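Local coordinates for protein multicopper oxidase (Uncultured bacterium, PDB 4E9X) that probably couples the one-electron oxidation of organic substrates to the reduction of dioxygen to water at its copper centres, at residues 60-65 with 234-239; 117-122 with 194-199; 131-136 with 212-217; 199-204 with 256-261. One frame throughout, in Å; residues are numbered along the deposited sequence.

Contact 1 of 4, residues 60-65 with 234-239; sequences HWHGVH and GERYDV. With CU (copper (II) ion), chain K; CU (copper (II) ion), chain E.
H62 meets R236 through NE2 and CD2 of its imidazole and G234 O through NE2 and CE1, without any hydrogen bond across the two segments. R236 NH1 lies 3.3 Å from H62 NE2, but both atoms are donors; G234 O is 3.4 Å from H62 NE2 at an angle too poor for a bond. The ring and the guanidinium planes stand 71° apart. D227 of the second subunit bridges the two side chains, which probably offsets the closeness of the two donors: its carboxylate accepts a hydrogen bond from H62 NE2 and forms a salt bridge with R236 NH2.

Hydrogen bonds inside 234-239 and beyond it set the guanidinium. R236 NH1 donates to G234 O over 2.8 Å, nearly in the guanidinium plane, and R236 NE donates to T100 O. The bends at chi2 and chi3 fold the chain back toward G234.

Metal bonds take H62 ND1 and H60 NE2, in the trinuclear copper site that two-domain multicopper oxidases build between subunits. H62 ND1 binds one copper at 1.9 Å, together with H104 of the same chain and H254 of the second subunit. H60 NE2 binds another copper at 1.9 Å, paired with H204 of the second subunit. CG of H62 is anti to the backbone N (chi1 -178°), which places the ring, and rotation about chi2 (134°) points ND1 at the copper.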
loop_
_atom_site.group_PDB
_atom_site.type_symbol
_atom_site.label_atom_id
_atom_site.label_comp_id
_atom_site.label_asym_id
_atom_site.label_seq_id
_atom_site.Cartn_x
_atom_site.Cartn_y
_atom_site.Cartn_z
ATOM N N HIS A 60 0.157 -22.891 8.936
ATOM C CA HIS A 60 1.179 -22.547 7.970
ATOM C C HIS A 60 2.254 -21.675 8.618
ATOM O O HIS A 60 1.991 -20.764 9.423
ATOM C CB HIS A 60 0.541 -21.799 6.791
ATOM C CG HIS A 60 1.571 -21.146 5.912
ATOM N ND1 HIS A 60 2.543 -21.841 5.217
ATOM C CD2 HIS A 60 1.750 -19.829 5.606
ATOM C CE1 HIS A 60 3.307 -20.969 4.569
ATOM N NE2 HIS A 60 2.828 -19.739 4.765
ATOM N N TRP A 61 3.500 -21.936 8.280
ATOM C CA TRP A 61 4.693 -21.301 8.864
ATOM C C TRP A 61 5.212 -20.329 7.827
ATOM O O TRP A 61 5.914 -20.697 6.888
ATOM C CB TRP A 61 5.738 -22.378 9.273
ATOM C CG TRP A 61 5.010 -23.417 10.097
ATOM C CD1 TRP A 61 4.462 -24.563 9.616
ATOM C CD2 TRP A 61 4.735 -23.424 11.516
ATOM N NE1 TRP A 61 3.860 -25.276 10.642
ATOM C CE2 TRP A 61 4.005 -24.613 11.831
ATOM C CE3 TRP A 61 5.047 -22.519 12.542
ATOM C CZ2 TRP A 61 3.577 -24.923 13.135
ATOM C CZ3 TRP A 61 4.603 -22.854 13.824
ATOM C CH2 TRP A 61 3.892 -24.011 14.150
ATOM N N HIS A 62 4.782 -19.073 7.924
ATOM C CA HIS A 62 4.990 -18.076 6.888
ATOM C C HIS A 62 6.421 -17.612 6.946
ATOM O O HIS A 62 6.846 -16.946 7.868
ATOM C CB HIS A 62 3.952 -16.963 7.078
ATOM C CG HIS A 62 4.048 -15.891 6.007
ATOM N ND1 HIS A 62 2.902 -15.419 5.371
ATOM C CD2 HIS A 62 5.088 -15.159 5.482
ATOM C CE1 HIS A 62 3.285 -14.456 4.526
ATOM N NE2 HIS A 62 4.615 -14.326 4.579
ATOM N N GLY A 63 7.098 -17.849 5.823
ATOM C CA GLY A 63 8.494 -17.508 5.656
ATOM C C GLY A 63 9.422 -18.711 5.806
ATOM O O GLY A 63 10.582 -18.629 5.356
ATOM N N VAL A 64 8.880 -19.805 6.364
ATOM C CA VAL A 64 9.680 -21.029 6.475
ATOM C C VAL A 64 9.714 -21.698 5.138
ATOM O O VAL A 64 8.672 -21.948 4.504
ATOM C CB VAL A 64 9.030 -21.971 7.536
ATOM C CG1 VAL A 64 9.681 -23.341 7.573
ATOM C CG2 VAL A 64 9.121 -21.296 8.920
ATOM N N HIS A 65 10.903 -21.974 4.597
ATOM C CA HIS A 65 10.896 -22.507 3.237
ATOM C C HIS A 65 10.355 -23.913 3.120
ATOM O O HIS A 65 9.932 -24.300 2.023
ATOM C CB HIS A 65 12.369 -22.559 2.765
ATOM C CG HIS A 65 12.974 -21.221 2.516
ATOM N ND1 HIS A 65 14.350 -21.026 2.350
ATOM C CD2 HIS A 65 12.371 -20.033 2.334
ATOM C CE1 HIS A 65 14.556 -19.761 2.104
ATOM N NE2 HIS A 65 13.390 -19.123 2.088
ATOM N N GLY A 234 0.601 -9.971 5.332
ATOM C CA GLY A 234 1.654 -10.925 5.070
ATOM C C GLY A 234 3.055 -10.404 5.345
ATOM O O GLY A 234 3.953 -11.193 5.650
ATOM N N GLU A 235 3.217 -9.069 5.237
ATOM C CA GLU A 235 4.560 -8.506 5.301
ATOM C C GLU A 235 5.102 -8.384 6.717
ATOM O O GLU A 235 4.332 -8.265 7.657
ATOM C CB GLU A 235 4.578 -7.086 4.730
ATOM C CG GLU A 235 4.110 -6.997 3.262
ATOM C CD GLU A 235 4.460 -5.585 2.795
ATOM O OE1 GLU A 235 3.658 -4.709 3.104
ATOM O OE2 GLU A 235 5.531 -5.346 2.233
ATOM N N ARG A 236 6.430 -8.357 6.829
ATOM C CA ARG A 236 7.046 -7.873 8.067
ATOM C C ARG A 236 8.096 -6.841 7.695
ATOM O O ARG A 236 8.757 -6.904 6.653
ATOM C CB ARG A 236 7.699 -9.010 8.887
ATOM C CG ARG A 236 6.673 -9.924 9.557
ATOM C CD ARG A 236 6.149 -11.035 8.654
ATOM N NE ARG A 236 7.228 -11.918 8.243
ATOM C CZ ARG A 236 7.420 -12.405 7.001
ATOM N NH1 ARG A 236 6.600 -12.154 5.993
ATOM N NH2 ARG A 236 8.497 -13.184 6.784
ATOM N N TYR A 237 8.240 -5.857 8.593
ATOM C CA TYR A 237 9.348 -4.917 8.527
ATOM C C TYR A 237 10.020 -4.870 9.894
ATOM O O TYR A 237 9.294 -4.789 10.899
ATOM C CB TYR A 237 8.875 -3.490 8.164
ATOM C CG TYR A 237 8.453 -3.461 6.707
ATOM C CD1 TYR A 237 9.401 -3.146 5.710
ATOM C CD2 TYR A 237 7.134 -3.749 6.310
ATOM C CE1 TYR A 237 9.034 -3.116 4.350
ATOM C CE2 TYR A 237 6.772 -3.720 4.976
ATOM C CZ TYR A 237 7.728 -3.413 4.008
ATOM O OH TYR A 237 7.364 -3.392 2.658
ATOM N N ASP A 238 11.360 -4.886 9.946
ATOM C CA ASP A 238 12.055 -4.629 11.188
ATOM C C ASP A 238 12.700 -3.274 11.076
ATOM O O ASP A 238 13.292 -2.944 10.045
ATOM C CB ASP A 238 13.170 -5.632 11.480
ATOM C CG ASP A 238 12.847 -7.108 11.605
ATOM O OD1 ASP A 238 11.723 -7.545 11.285
ATOM O OD2 ASP A 238 13.748 -7.822 12.075
ATOM N N VAL A 239 12.608 -2.505 12.170
ATOM C CA VAL A 239 13.233 -1.192 12.204
ATOM C C VAL A 239 14.025 -1.084 13.521
ATOM O O VAL A 239 13.858 -1.873 14.454
ATOM C CB VAL A 239 12.195 -0.053 12.145
ATOM C CG1 VAL A 239 11.296 -0.224 10.895
ATOM C CG2 VAL A 239 11.353 0.033 13.433
HETATM CU CU CU K . 3.256 -18.378 3.571
HETATM CU CU CU E . 1.060 -15.869 5.643
#

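Contact 2 of 4, residues 117-122 with 194-199; sequences GMWGPL and FGAGGG
Where the two cupredoxin-like domains of one chain pack together, W119 and P121 of strand 119-125 meet F194 near the end of strand 187-195 and A196 just past it. The contact is made by carbon atoms alone; no hydrogen bond joins the segments. A196 CB sits over the indole face of W119: it is 4.0 Å from the centroid of the five-membered ring, 17° off the ring normal, and 3.8 Å from W119 CD2. This qualifies as a CH-pi contact. The carbonyl oxygen of G117 lies over the opposite face, toward the rim. W119 CG stands between the backbone N and the carbonyl carbon (chi1 35°), which turns the broad side of the indole to the methyl group.

The second meeting is smaller. P121 CB approaches the far end of the phenyl ring obliquely, 3.8 Å from F194 CZ and 4.0 Å from F194 CE1. W102 touches W119, A196 and F194, while I141 touches P121 and F194, so both pairs belong to one buried layer.

Next to W119 in the chain, M118 binds copper together with H57, C105 and H112. That ligand set is typical of the type 1 copper site of multicopper oxidases, here placed one residue from the interdomain packing.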
loop_
_atom_site.group_PDB
_atom_site.type_symbol
_atom_site.label_atom_id
_atom_site.label_comp_id
_atom_site.label_asym_id
_atom_site.label_seq_id
_atom_site.Cartn_x
_atom_site.Cartn_y
_atom_site.Cartn_z
ATOM N N GLY A 117 -8.072 -14.332 14.954
ATOM C CA GLY A 117 -6.870 -14.249 15.743
ATOM C C GLY A 117 -5.927 -15.422 15.596
ATOM O O GLY A 117 -5.087 -15.634 16.455
ATOM N N MET A 118 -6.036 -16.185 14.478
ATOM C CA MET A 118 -5.204 -17.402 14.344
ATOM C C MET A 118 -3.841 -17.098 13.772
ATOM O O MET A 118 -3.490 -17.464 12.639
ATOM C CB MET A 118 -5.947 -18.399 13.427
ATOM C CG MET A 118 -7.351 -18.730 14.006
ATOM S SD MET A 118 -7.895 -20.369 13.448
ATOM C CE MET A 118 -6.745 -21.449 14.323
ATOM N N TRP A 119 -2.990 -16.476 14.616
ATOM C CA TRP A 119 -1.655 -16.102 14.152
ATOM C C TRP A 119 -0.791 -15.785 15.360
ATOM O O TRP A 119 -1.281 -15.442 16.464
ATOM C CB TRP A 119 -1.733 -14.850 13.255
ATOM C CG TRP A 119 -2.743 -13.793 13.585
ATOM C CD1 TRP A 119 -3.968 -13.626 13.009
ATOM C CD2 TRP A 119 -2.606 -12.751 14.568
ATOM N NE1 TRP A 119 -4.604 -12.552 13.567
ATOM C CE2 TRP A 119 -3.803 -11.965 14.533
ATOM C CE3 TRP A 119 -1.565 -12.385 15.460
ATOM C CZ2 TRP A 119 -4.024 -10.845 15.365
ATOM C CZ3 TRP A 119 -1.780 -11.275 16.288
ATOM C CH2 TRP A 119 -2.971 -10.542 16.220
ATOM N N GLY A 120 0.507 -15.910 15.167
ATOM C CA GLY A 120 1.488 -15.569 16.182
ATOM C C GLY A 120 2.853 -15.456 15.538
ATOM O O GLY A 120 3.013 -15.712 14.358
ATOM N N PRO A 121 3.839 -14.971 16.323
ATOM C CA PRO A 121 5.174 -14.696 15.795
ATOM C C PRO A 121 6.156 -15.854 15.919
ATOM O O PRO A 121 6.120 -16.566 16.940
ATOM C CB PRO A 121 5.632 -13.488 16.661
ATOM C CG PRO A 121 4.982 -13.812 18.026
ATOM C CD PRO A 121 3.661 -14.533 17.736
ATOM N N LEU A 122 7.001 -15.998 14.904
ATOM C CA LEU A 122 8.059 -17.012 14.844
ATOM C C LEU A 122 9.377 -16.283 14.590
ATOM O O LEU A 122 9.579 -15.808 13.482
ATOM C CB LEU A 122 7.711 -18.082 13.800
ATOM C CG LEU A 122 8.845 -19.049 13.450
ATOM C CD1 LEU A 122 9.346 -19.863 14.646
ATOM C CD2 LEU A 122 8.372 -19.993 12.317
ATOM N N PHE A 194 4.159 -6.564 11.854
ATOM C CA PHE A 194 3.553 -7.653 11.082
ATOM C C PHE A 194 2.189 -7.245 10.562
ATOM O O PHE A 194 1.348 -6.753 11.353
ATOM C CB PHE A 194 3.329 -8.907 11.945
ATOM C CG PHE A 194 4.492 -9.499 12.684
ATOM C CD1 PHE A 194 4.868 -10.816 12.460
ATOM C CD2 PHE A 194 5.191 -8.773 13.662
ATOM C CE1 PHE A 194 5.881 -11.435 13.204
ATOM C CE2 PHE A 194 6.178 -9.356 14.435
ATOM C CZ PHE A 194 6.498 -10.698 14.218
ATOM N N GLY A 195 1.979 -7.501 9.265
ATOM C CA GLY A 195 0.639 -7.338 8.701
ATOM C C GLY A 195 -0.150 -8.642 8.926
ATOM O O GLY A 195 -0.272 -9.488 8.027
ATOM N N ALA A 196 -0.655 -8.835 10.151
ATOM C CA ALA A 196 -1.226 -10.144 10.478
ATOM C C ALA A 196 -2.642 -10.285 9.954
ATOM O O ALA A 196 -3.016 -11.370 9.514
ATOM C CB ALA A 196 -1.200 -10.305 11.993
ATOM N N GLY A 197 -3.456 -9.224 9.948
ATOM C CA GLY A 197 -4.809 -9.257 9.431
ATOM C C GLY A 197 -4.897 -8.791 7.986
ATOM O O GLY A 197 -3.902 -8.796 7.242
ATOM N N GLY A 198 -6.105 -8.372 7.597
ATOM C CA GLY A 198 -6.441 -8.040 6.234
ATOM C C GLY A 198 -6.247 -6.570 5.860
ATOM O O GLY A 198 -6.561 -6.204 4.712
ATOM N N GLY A 199 -5.790 -5.737 6.789
ATOM C CA GLY A 199 -5.698 -4.286 6.539
ATOM C C GLY A 199 -4.297 -3.825 6.182
ATOM O O GLY A 199 -3.300 -4.593 6.250
#

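Contact 3 of 4, residues 131-136 with 212-217; sequences PIEKRV and VTHKDG
E133 and H214 reach toward each other from opposite directions and form the tight part of this contact. E133 OE2 comes within 3.3 Å of H214 CE1, and the carboxylate and imidazole planes are 43° apart. This is close packing without a direct hydrogen bond, because the approach of E133 OE2 to H214 NE2 has a poor angle. A water makes the link instead: it donates to E133 OE1 over 2.7 Å and is hydrogen-bonded to H214 NE2 at 2.9 Å. At the other nitrogen, H214 ND1 and T213 OG1 are hydrogen-bonded at 2.7 Å. T213 OG1 and the water both lie in the ring plane, which should settle the rotation of the imidazole. The strongest partner of E133 lies outside the two segments: OE2 forms a salt bridge with K190, and OE1 also accepts a bond from L130 N.

The apolar side is looser. I132 CG2 and T213 CG2 only graze each other at 4.5 Å, and I132 is partly exposed; P131, K134 and R135, on the same turn, lie at the surface. That turn is held by bonds of the i to i+3 kind, K134 N to P131 O and R135 N to I132 O.

T213 and H214 together face D238 in a classic beta bulge. Strand 210-215 runs between strands 236-243 and 218-226 of the six-stranded sheet, while 131-136 is part of the link from strand 119-125 to strand 138-147, with R135 in a salt bridge to E242 of strand 236-243.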
loop_
_atom_site.group_PDB
_atom_site.type_symbol
_atom_site.label_atom_id
_atom_site.label_comp_id
_atom_site.label_asym_id
_atom_site.label_seq_id
_atom_site.Cartn_x
_atom_site.Cartn_y
_atom_site.Cartn_z
ATOM N N PRO A 131 25.568 -6.104 12.641
ATOM C CA PRO A 131 26.126 -5.356 13.797
ATOM C C PRO A 131 25.106 -4.522 14.588
ATOM O O PRO A 131 25.154 -4.478 15.826
ATOM C CB PRO A 131 27.231 -4.490 13.148
ATOM C CG PRO A 131 27.630 -5.330 11.971
ATOM C CD PRO A 131 26.374 -5.964 11.441
ATOM N N ILE A 132 24.141 -3.849 13.960
ATOM C CA ILE A 132 23.200 -2.996 14.715
ATOM C C ILE A 132 22.283 -3.804 15.602
ATOM O O ILE A 132 21.935 -3.336 16.708
ATOM C CB ILE A 132 22.397 -2.108 13.759
ATOM C CG1 ILE A 132 21.700 -0.928 14.480
ATOM C CG2 ILE A 132 21.374 -2.883 12.919
ATOM C CD1 ILE A 132 21.274 0.162 13.485
ATOM N N GLU A 133 21.933 -4.997 15.122
ATOM C CA GLU A 133 21.133 -5.914 15.923
ATOM C C GLU A 133 21.864 -6.221 17.207
ATOM O O GLU A 133 21.234 -6.486 18.237
ATOM C CB GLU A 133 20.801 -7.205 15.148
ATOM C CG GLU A 133 19.667 -6.874 14.142
ATOM C CD GLU A 133 19.328 -8.125 13.350
ATOM O OE1 GLU A 133 20.218 -8.741 12.710
ATOM O OE2 GLU A 133 18.115 -8.411 13.370
ATOM N N LYS A 134 23.180 -6.164 17.224
ATOM C CA LYS A 134 23.910 -6.453 18.469
ATOM C C LYS A 134 23.855 -5.318 19.481
ATOM O O LYS A 134 24.210 -5.518 20.660
ATOM C CB LYS A 134 25.371 -6.780 18.120
ATOM C CG LYS A 134 25.559 -8.019 17.253
ATOM C CD LYS A 134 27.019 -8.350 16.989
ATOM C CE LYS A 134 27.195 -9.326 15.846
ATOM N NZ LYS A 134 28.293 -9.002 14.879
ATOM N N ARG A 135 23.443 -4.106 19.110
ATOM C CA ARG A 135 23.321 -2.968 20.013
ATOM C C ARG A 135 21.960 -2.927 20.671
ATOM O O ARG A 135 21.711 -2.153 21.596
ATOM C CB ARG A 135 23.462 -1.670 19.200
ATOM C CG ARG A 135 24.903 -1.471 18.751
ATOM C CD ARG A 135 25.087 -0.200 17.894
ATOM N NE ARG A 135 24.580 0.921 18.622
ATOM C CZ ARG A 135 23.636 1.792 18.292
ATOM N NH1 ARG A 135 23.037 1.708 17.130
ATOM N NH2 ARG A 135 23.404 2.709 19.229
ATOM N N VAL A 136 21.054 -3.724 20.167
ATOM C CA VAL A 136 19.663 -3.669 20.594
ATOM C C VAL A 136 19.518 -3.991 22.087
ATOM O O VAL A 136 20.103 -4.966 22.585
ATOM C CB VAL A 136 18.845 -4.656 19.751
ATOM C CG1 VAL A 136 17.431 -4.806 20.297
ATOM C CG2 VAL A 136 18.825 -4.171 18.303
ATOM N N VAL A 212 14.772 1.357 8.740
ATOM C CA VAL A 212 14.208 0.090 8.227
ATOM C C VAL A 212 15.379 -0.802 7.812
ATOM O O VAL A 212 16.122 -0.487 6.873
ATOM C CB VAL A 212 13.262 0.367 7.056
ATOM C CG1 VAL A 212 12.684 -0.981 6.611
ATOM C CG2 VAL A 212 12.158 1.372 7.416
ATOM N N THR A 213 15.554 -1.921 8.539
ATOM C CA THR A 213 16.697 -2.788 8.292
ATOM C C THR A 213 16.352 -4.117 7.652
ATOM O O THR A 213 17.240 -4.735 7.094
ATOM C CB THR A 213 17.391 -3.094 9.659
ATOM O OG1 THR A 213 16.461 -3.693 10.557
ATOM C CG2 THR A 213 17.884 -1.810 10.344
ATOM N N HIS A 214 15.106 -4.593 7.794
ATOM C CA HIS A 214 14.749 -5.923 7.280
ATOM C C HIS A 214 13.360 -5.908 6.652
ATOM O O HIS A 214 12.452 -5.275 7.209
ATOM C CB HIS A 214 14.697 -7.007 8.367
ATOM C CG HIS A 214 15.976 -7.283 9.112
ATOM N ND1 HIS A 214 16.558 -6.341 9.964
ATOM C CD2 HIS A 214 16.757 -8.400 9.130
ATOM C CE1 HIS A 214 17.636 -6.907 10.460
ATOM N NE2 HIS A 214 17.792 -8.149 9.974
ATOM N N LYS A 215 13.267 -6.612 5.555
ATOM C CA LYS A 215 11.997 -6.810 4.858
ATOM C C LYS A 215 11.703 -8.312 4.897
ATOM O O LYS A 215 12.542 -9.111 4.461
ATOM C CB LYS A 215 12.101 -6.293 3.414
ATOM C CG LYS A 215 11.082 -6.830 2.446
ATOM C CD LYS A 215 9.619 -6.505 2.786
ATOM C CE LYS A 215 8.758 -7.072 1.656
ATOM N NZ LYS A 215 7.395 -7.358 2.146
ATOM N N ASP A 216 10.534 -8.662 5.470
ATOM C CA ASP A 216 10.126 -10.078 5.591
ATOM C C ASP A 216 11.222 -10.903 6.276
ATOM O O ASP A 216 11.418 -12.088 5.984
ATOM C CB ASP A 216 9.765 -10.669 4.233
ATOM C CG ASP A 216 8.545 -9.932 3.602
ATOM O OD1 ASP A 216 7.849 -9.178 4.310
ATOM O OD2 ASP A 216 8.397 -10.151 2.383
ATOM N N GLY A 217 11.916 -10.280 7.246
ATOM C CA GLY A 217 12.931 -10.964 8.048
ATOM C C GLY A 217 14.317 -10.987 7.444
ATOM O O GLY A 217 15.238 -11.365 8.157
HETATM O O HOH W 1 19.758 -10.192 10.428
#

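Contact 4 of 4, residues 199-204 with 256-261; sequences GIHAMH and DTHVTA. With CU (copper (II) ion), chain G.
H201 ND1 and H258 ND1 both hydrogen-bond to one oxygen, D253 OD2, consistent with the two nitrogens lying 3.8 Å apart. The other oxygen of that carboxylate, D253 OD1, takes the backbone N-H of A202, so three groups hold the acid. The imidazoles meet obliquely, with centroids 5.3 Å and planes 52° apart. With CG beside the backbone N (chi1 -62°), H201 brings the end of its ring toward H258.

Strand 201-205 lies between strands 248-253 and 228-231 in a sheet of the second cupredoxin-like domain, and D253 lies between the copper ligands H252 and H254 in sequence. At the far end of the 199-204 segment, H204 NE2 binds copper at 1.8 Å, alongside H60 of the third subunit, in a trinuclear site between subunits.

A second approach comes at the edge of the H258 ring, where I200 O lies near its plane, 2.9 Å from H258 CE1. I200 is modelled in two conformers, so this length deserves caution. The other segment is braced by T260 OG1, which donates to T257 O at 2.7 Å, and the H258 ring stacks on F168.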
loop_
_atom_site.group_PDB
_atom_site.type_symbol
_atom_site.label_atom_id
_atom_site.label_comp_id
_atom_site.label_asym_id
_atom_site.label_seq_id
_atom_site.Cartn_x
_atom_site.Cartn_y
_atom_site.Cartn_z
ATOM N N GLY A 199 -5.790 -5.737 6.789
ATOM C CA GLY A 199 -5.698 -4.286 6.539
ATOM C C GLY A 199 -4.297 -3.825 6.182
ATOM O O GLY A 199 -3.300 -4.593 6.250
ATOM N N ILE A 200 -4.227 -2.561 5.782
ATOM C CA ILE A 200 -2.935 -1.878 5.600
ATOM C C ILE A 200 -2.757 -0.871 6.728
ATOM O O ILE A 200 -3.719 -0.262 7.108
ATOM C CB ILE A 200 -2.955 -1.327 4.170
ATOM C CG1 ILE A 200 -3.136 -2.455 3.135
ATOM C CG2 ILE A 200 -1.731 -0.551 3.861
ATOM C CD1 ILE A 200 -2.941 -1.975 1.707
ATOM N N HIS A 201 -1.536 -0.753 7.240
ATOM C CA HIS A 201 -1.298 0.028 8.458
ATOM C C HIS A 201 -0.057 0.898 8.216
ATOM O O HIS A 201 1.022 0.386 7.859
ATOM C CB HIS A 201 -1.026 -0.926 9.632
ATOM C CG HIS A 201 -2.197 -1.818 9.906
ATOM N ND1 HIS A 201 -3.240 -1.437 10.705
ATOM C CD2 HIS A 201 -2.503 -3.056 9.432
ATOM C CE1 HIS A 201 -4.161 -2.428 10.720
ATOM N NE2 HIS A 201 -3.712 -3.416 9.962
ATOM N N ALA A 202 -0.199 2.203 8.386
ATOM C CA ALA A 202 0.906 3.128 8.105
ATOM C C ALA A 202 1.504 3.528 9.451
ATOM O O ALA A 202 1.041 4.417 10.126
ATOM C CB ALA A 202 0.378 4.315 7.313
ATOM N N MET A 203 2.500 2.805 9.926
ATOM C CA MET A 203 2.949 2.946 11.328
ATOM C C MET A 203 3.922 4.122 11.442
ATOM O O MET A 203 4.997 4.127 10.821
ATOM C CB MET A 203 3.630 1.639 11.748
ATOM C CG MET A 203 2.674 0.437 11.654
ATOM S SD MET A 203 1.104 0.615 12.543
ATOM C CE MET A 203 1.607 0.800 14.262
ATOM N N HIS A 204 3.528 5.100 12.232
ATOM C CA HIS A 204 4.286 6.360 12.380
ATOM C C HIS A 204 4.765 6.556 13.824
ATOM O O HIS A 204 3.923 6.557 14.749
ATOM C CB HIS A 204 3.384 7.507 11.995
ATOM C CG HIS A 204 3.920 8.865 12.284
ATOM N ND1 HIS A 204 5.218 9.286 11.929
ATOM C CD2 HIS A 204 3.361 9.923 12.907
ATOM C CE1 HIS A 204 5.376 10.572 12.362
ATOM N NE2 HIS A 204 4.252 10.957 12.954
ATOM N N ASP A 256 -6.285 7.215 8.648
ATOM C CA ASP A 256 -7.241 7.997 9.469
ATOM C C ASP A 256 -8.390 7.181 10.016
ATOM O O ASP A 256 -8.715 7.359 11.198
ATOM C CB ASP A 256 -7.779 9.150 8.614
ATOM C CG ASP A 256 -6.673 9.972 7.973
ATOM O OD1 ASP A 256 -5.525 9.563 7.663
ATOM O OD2 ASP A 256 -6.977 11.155 7.760
ATOM N N THR A 257 -9.032 6.318 9.210
ATOM C CA THR A 257 -10.149 5.556 9.752
ATOM C C THR A 257 -9.732 4.493 10.736
ATOM O O THR A 257 -10.561 3.959 11.481
ATOM C CB THR A 257 -10.954 4.899 8.609
ATOM O OG1 THR A 257 -9.987 4.068 7.950
ATOM C CG2 THR A 257 -11.518 5.866 7.610
ATOM N N HIS A 258 -8.443 4.154 10.854
ATOM C CA HIS A 258 -8.001 3.116 11.778
ATOM C C HIS A 258 -7.793 3.633 13.186
ATOM O O HIS A 258 -7.642 2.796 14.075
ATOM C CB HIS A 258 -6.651 2.545 11.282
ATOM C CG HIS A 258 -6.837 1.777 10.006
ATOM N ND1 HIS A 258 -5.835 1.033 9.454
ATOM C CD2 HIS A 258 -7.922 1.621 9.192
ATOM C CE1 HIS A 258 -6.273 0.452 8.344
ATOM N NE2 HIS A 258 -7.550 0.797 8.165
ATOM N N VAL A 259 -7.794 4.973 13.392
ATOM C CA VAL A 259 -7.695 5.438 14.792
ATOM C C VAL A 259 -9.091 5.753 15.310
ATOM O O VAL A 259 -9.423 6.743 15.952
ATOM C CB VAL A 259 -6.738 6.620 14.964
ATOM C CG1 VAL A 259 -5.306 6.063 14.734
ATOM C CG2 VAL A 259 -7.009 7.752 14.053
ATOM N N THR A 260 -9.964 4.793 15.040
ATOM C CA THR A 260 -11.339 4.833 15.532
ATOM C C THR A 260 -11.660 3.452 16.112
ATOM O O THR A 260 -10.942 2.467 15.873
ATOM C CB THR A 260 -12.356 5.199 14.431
ATOM O OG1 THR A 260 -12.431 4.139 13.429
ATOM C CG2 THR A 260 -12.017 6.500 13.716
ATOM N N ALA A 261 -12.796 3.383 16.829
ATOM C CA ALA A 261 -13.246 2.116 17.397
ATOM C C ALA A 261 -14.753 2.156 17.317
ATOM O O ALA A 261 -15.369 2.970 18.026
ATOM C CB ALA A 261 -12.812 2.012 18.851
HETATM CU CU CU G . 3.810 12.605 13.585
#

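How the contacts relate
From the N terminus, contact 1 opens first at 60-65 and closes last but one, at 234-239; contacts 2 and 3 fall wholly within that span. Contact 2 joins the two domains; contact 3 opens at 131-136 before contact 2 closes at 194-199 and itself closes later, at 212-217, so the two cross. Contact 4 opens at G199, the residue it shares with contact 2, and closes at 256-261, crossing both contact 3 and contact 1. Contacts 1, 2 and 3 meet in one sheet, through neighbouring strands 187-195, 236-243 and 210-215: G234 N lies 2.9 Å from G195 O, a probable hydrogen bond, and E235 OE2 forms a salt bridge with K215 NZ. Contact 4 belongs to the other sheet of the second domain.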